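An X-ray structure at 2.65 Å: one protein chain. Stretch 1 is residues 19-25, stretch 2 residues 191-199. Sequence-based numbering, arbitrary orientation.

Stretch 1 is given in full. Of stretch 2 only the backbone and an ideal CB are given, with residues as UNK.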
# COMPACT_ATOMS: atom_id res chain seq x y z
N LEU A 19 -3.06 -6.01 6.31
CA LEU A 19 -2.20 -7.00 6.96
C LEU A 19 -0.95 -6.34 7.50
O LEU A 19 -0.55 -6.59 8.64
CB LEU A 19 -1.83 -8.11 5.99
CG LEU A 19 -3.08 -8.80 5.45
CD1 LEU A 19 -2.79 -9.73 4.29
CD2 LEU A 19 -3.80 -9.52 6.59
N TRP A 20 -0.34 -5.47 6.70
CA TRP A 20 0.85 -4.77 7.15
C TRP A 20 0.56 -3.93 8.39
O TRP A 20 1.34 -3.93 9.35
CB TRP A 20 1.38 -3.91 6.00
CG TRP A 20 2.60 -3.12 6.32
CD1 TRP A 20 3.44 -3.29 7.37
CD2 TRP A 20 3.11 -2.02 5.56
NE1 TRP A 20 4.44 -2.36 7.32
CE2 TRP A 20 4.27 -1.57 6.21
CE3 TRP A 20 2.70 -1.37 4.39
CZ2 TRP A 20 5.03 -0.49 5.73
CZ3 TRP A 20 3.46 -0.31 3.91
CH2 TRP A 20 4.60 0.12 4.58
N CYS A 21 -0.56 -3.21 8.40
CA CYS A 21 -0.92 -2.40 9.56
C CYS A 21 -1.18 -3.27 10.79
O CYS A 21 -0.67 -2.98 11.88
CB CYS A 21 -2.14 -1.55 9.23
SG CYS A 21 -2.38 -0.25 10.43
N ALA A 22 -1.98 -4.32 10.63
CA ALA A 22 -2.14 -5.29 11.70
C ALA A 22 -0.78 -5.72 12.24
O ALA A 22 -0.51 -5.62 13.45
CB ALA A 22 -2.92 -6.49 11.20
N GLU A 23 0.11 -6.15 11.34
CA GLU A 23 1.43 -6.63 11.75
C GLU A 23 2.22 -5.55 12.48
O GLU A 23 2.83 -5.82 13.52
CB GLU A 23 2.19 -7.14 10.53
CG GLU A 23 1.63 -8.44 9.97
CD GLU A 23 2.12 -9.66 10.73
OE1 GLU A 23 3.27 -9.64 11.23
OE2 GLU A 23 1.34 -10.65 10.84
N GLU A 24 2.22 -4.32 11.96
CA GLU A 24 2.91 -3.22 12.65
C GLU A 24 2.43 -3.05 14.08
O GLU A 24 3.19 -2.60 14.95
CB GLU A 24 2.73 -1.90 11.89
CG GLU A 24 3.46 -1.77 10.55
CD GLU A 24 4.98 -1.65 10.68
OE1 GLU A 24 5.49 -1.49 11.81
OE2 GLU A 24 5.66 -1.72 9.64
N ALA A 25 1.17 -3.37 14.35
CA ALA A 25 0.57 -3.17 15.66
C ALA A 25 0.80 -4.34 16.61
O ALA A 25 0.63 -4.18 17.82
CB ALA A 25 -0.94 -2.94 15.52
N UNK A 191 14.01 1.03 2.60
CA UNK A 191 13.86 1.14 4.04
C UNK A 191 12.58 0.47 4.52
O UNK A 191 12.51 -0.02 5.66
CB UNK A 191 13.87 2.61 4.46
N UNK A 192 11.56 0.44 3.67
CA UNK A 192 10.37 -0.34 3.99
C UNK A 192 10.72 -1.81 4.10
O UNK A 192 10.26 -2.50 5.02
CB UNK A 192 9.28 -0.13 2.94
N UNK A 193 11.56 -2.31 3.19
CA UNK A 193 11.86 -3.73 3.13
C UNK A 193 12.58 -4.22 4.38
O UNK A 193 12.51 -5.42 4.68
CB UNK A 193 12.71 -4.03 1.89
N UNK A 194 13.24 -3.34 5.14
CA UNK A 194 13.88 -3.80 6.37
C UNK A 194 12.88 -4.06 7.50
O UNK A 194 13.25 -4.70 8.49
CB UNK A 194 14.91 -2.77 6.83
N UNK A 195 11.63 -3.59 7.37
CA UNK A 195 10.65 -3.79 8.43
C UNK A 195 10.07 -5.21 8.36
O UNK A 195 9.62 -5.63 7.29
CB UNK A 195 9.53 -2.75 8.33
N UNK A 196 10.07 -5.96 9.46
CA UNK A 196 9.44 -7.30 9.42
C UNK A 196 7.96 -7.24 9.12
O UNK A 196 7.47 -8.07 8.34
CB UNK A 196 9.65 -8.03 10.75
N UNK A 197 7.23 -6.28 9.71
CA UNK A 197 5.80 -6.16 9.44
C UNK A 197 5.54 -5.97 7.95
O UNK A 197 4.54 -6.48 7.43
CB UNK A 197 5.20 -4.99 10.23
N UNK A 198 6.44 -5.28 7.26
CA UNK A 198 6.31 -5.12 5.82
C UNK A 198 6.63 -6.43 5.09
O UNK A 198 5.97 -6.77 4.10
CB UNK A 198 7.23 -4.00 5.33
N UNK A 199 7.63 -7.17 5.56
CA UNK A 199 7.97 -8.44 4.94
C UNK A 199 6.82 -9.44 5.06
O UNK A 199 6.51 -10.16 4.11
CB UNK A 199 9.24 -9.01 5.57

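Position 191 is helical, and its ideal CB has nothing of stretch 1 within 5.5 Å. Stretch 1 sets no demand here, and many side chains would fit. The residue is Arg-191.

Position 192 is also helical. Its CB points sideways, 5.0 Å from Trp-20 CH2. That gap leaves room for a side chain of moderate length, and near CH2 the indole rim is all carbon. Leucine, isoleucine or methionine would suit. The residue is Leu-192. Its CD2 lies 3.7 Å from Trp-20 CH2, at the edge of the ring and near its plane.

Positions 193 and 194 are out of reach of stretch 1, which leaves both choices open. They are Arg-193 and Val-194.

Position 195 has phi/psi of -80/128, an extended conformation right before a helix. Serine or aspartate is common at such an N-cap. However, CB points toward stretch 1 and sits 4.2 Å from Glu-24 OE2. A carboxylate so near favours a donor or a positive charge, so lysine, arginine or a polar residue would suit. The residue is Arg-195. Its guanidinium meets the carboxylate edge-on in a salt bridge with two hydrogen bonds: NE to Glu-24 OE2 at 2.8 Å and NH2 to Glu-24 OE1 at 3.0 Å. Glu-24 OE2 also accepts from Trp-20 NE1 at 2.7 Å, so the indole and the arginine share one oxygen.

Position 196 opens the helix with phi -62, and its CB finds no close neighbour in stretch 1. Proline is well suited to a first helical turn, though polar residues would also do. The residue is Pro-196.

Position 197 is the closest backbone approach, with its CA 5.0 Å from the CA of Glu-23. Its CB points toward stretch 1. This CB lies 3.4 Å from Glu-24 OE2, 3.7 Å from Glu-23 CB and 3.8 Å from Trp-20 CD1. With CB already in contact with these three residues, a small residue is the natural choice: alanine, perhaps glycine or serine. The residue is Ala-197, whose methyl packs against Trp-20. A water bridges its N and Glu-24 OE1 through two weak hydrogen bonds.

Position 198 points its CB sideways, 3.8 Å from Trp-20 NE1. The CA of 198 lies over the five-membered ring of Trp-20, 3.9 Å from its centroid, in a CH-pi contact. An aromatic or large apolar side chain could cover the indole face. The residue is Tyr-198. Its ring turns an edge toward the Trp-20 face, with planes at 74° and CD1 3.4 Å from Trp-20 CZ2.

Position 199 points away from stretch 1, which sets no demand; many side chains would do. The residue is Gln-199. Its NE2 donates to Arg-193 O at 2.9 Å.

Stretch 2 (191-199) RLRVRPAYQ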
# COMPACT_ATOMS: atom_id res chain seq x y z
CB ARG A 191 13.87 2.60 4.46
CG ARG A 191 15.22 3.28 4.27
CD ARG A 191 15.21 4.69 4.85
NE ARG A 191 14.24 5.57 4.17
CZ ARG A 191 14.50 6.31 3.09
NH1 ARG A 191 13.52 6.97 2.49
NH2 ARG A 191 15.71 6.34 2.56
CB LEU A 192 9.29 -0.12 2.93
CG LEU A 192 8.66 1.28 2.88
CD1 LEU A 192 7.67 1.39 1.72
CD2 LEU A 192 8.00 1.64 4.19
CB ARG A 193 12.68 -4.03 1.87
CG ARG A 193 11.80 -4.10 0.61
CD ARG A 193 12.51 -4.67 -0.61
NE ARG A 193 13.97 -4.59 -0.53
CZ ARG A 193 14.72 -3.65 -1.10
NH1 ARG A 193 14.17 -2.67 -1.80
NH2 ARG A 193 16.04 -3.68 -0.97
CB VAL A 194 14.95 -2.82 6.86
CG1 VAL A 194 15.82 -2.35 5.71
CG2 VAL A 194 14.33 -1.63 7.59
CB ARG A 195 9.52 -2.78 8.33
CG ARG A 195 9.98 -1.34 8.28
CD ARG A 195 8.79 -0.41 8.21
NE ARG A 195 8.10 -0.37 9.49
CZ ARG A 195 8.42 0.44 10.49
NH1 ARG A 195 9.42 1.30 10.34
NH2 ARG A 195 7.75 0.41 11.62
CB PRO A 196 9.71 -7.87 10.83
CG PRO A 196 10.88 -7.10 11.33
CD PRO A 196 10.79 -5.72 10.73
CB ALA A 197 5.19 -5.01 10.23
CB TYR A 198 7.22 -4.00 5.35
CG TYR A 198 7.10 -3.64 3.89
CD1 TYR A 198 6.08 -2.80 3.45
CD2 TYR A 198 8.02 -4.11 2.97
CE1 TYR A 198 5.98 -2.44 2.12
CE2 TYR A 198 7.92 -3.77 1.64
CZ TYR A 198 6.90 -2.93 1.21
OH TYR A 198 6.80 -2.59 -0.12
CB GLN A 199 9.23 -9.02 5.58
CG GLN A 199 10.50 -8.24 5.31
CD GLN A 199 11.57 -8.58 6.32
OE1 GLN A 199 11.44 -9.55 7.06
NE2 GLN A 199 12.62 -7.77 6.37
O HOH W 1 8.10 -3.64 11.63
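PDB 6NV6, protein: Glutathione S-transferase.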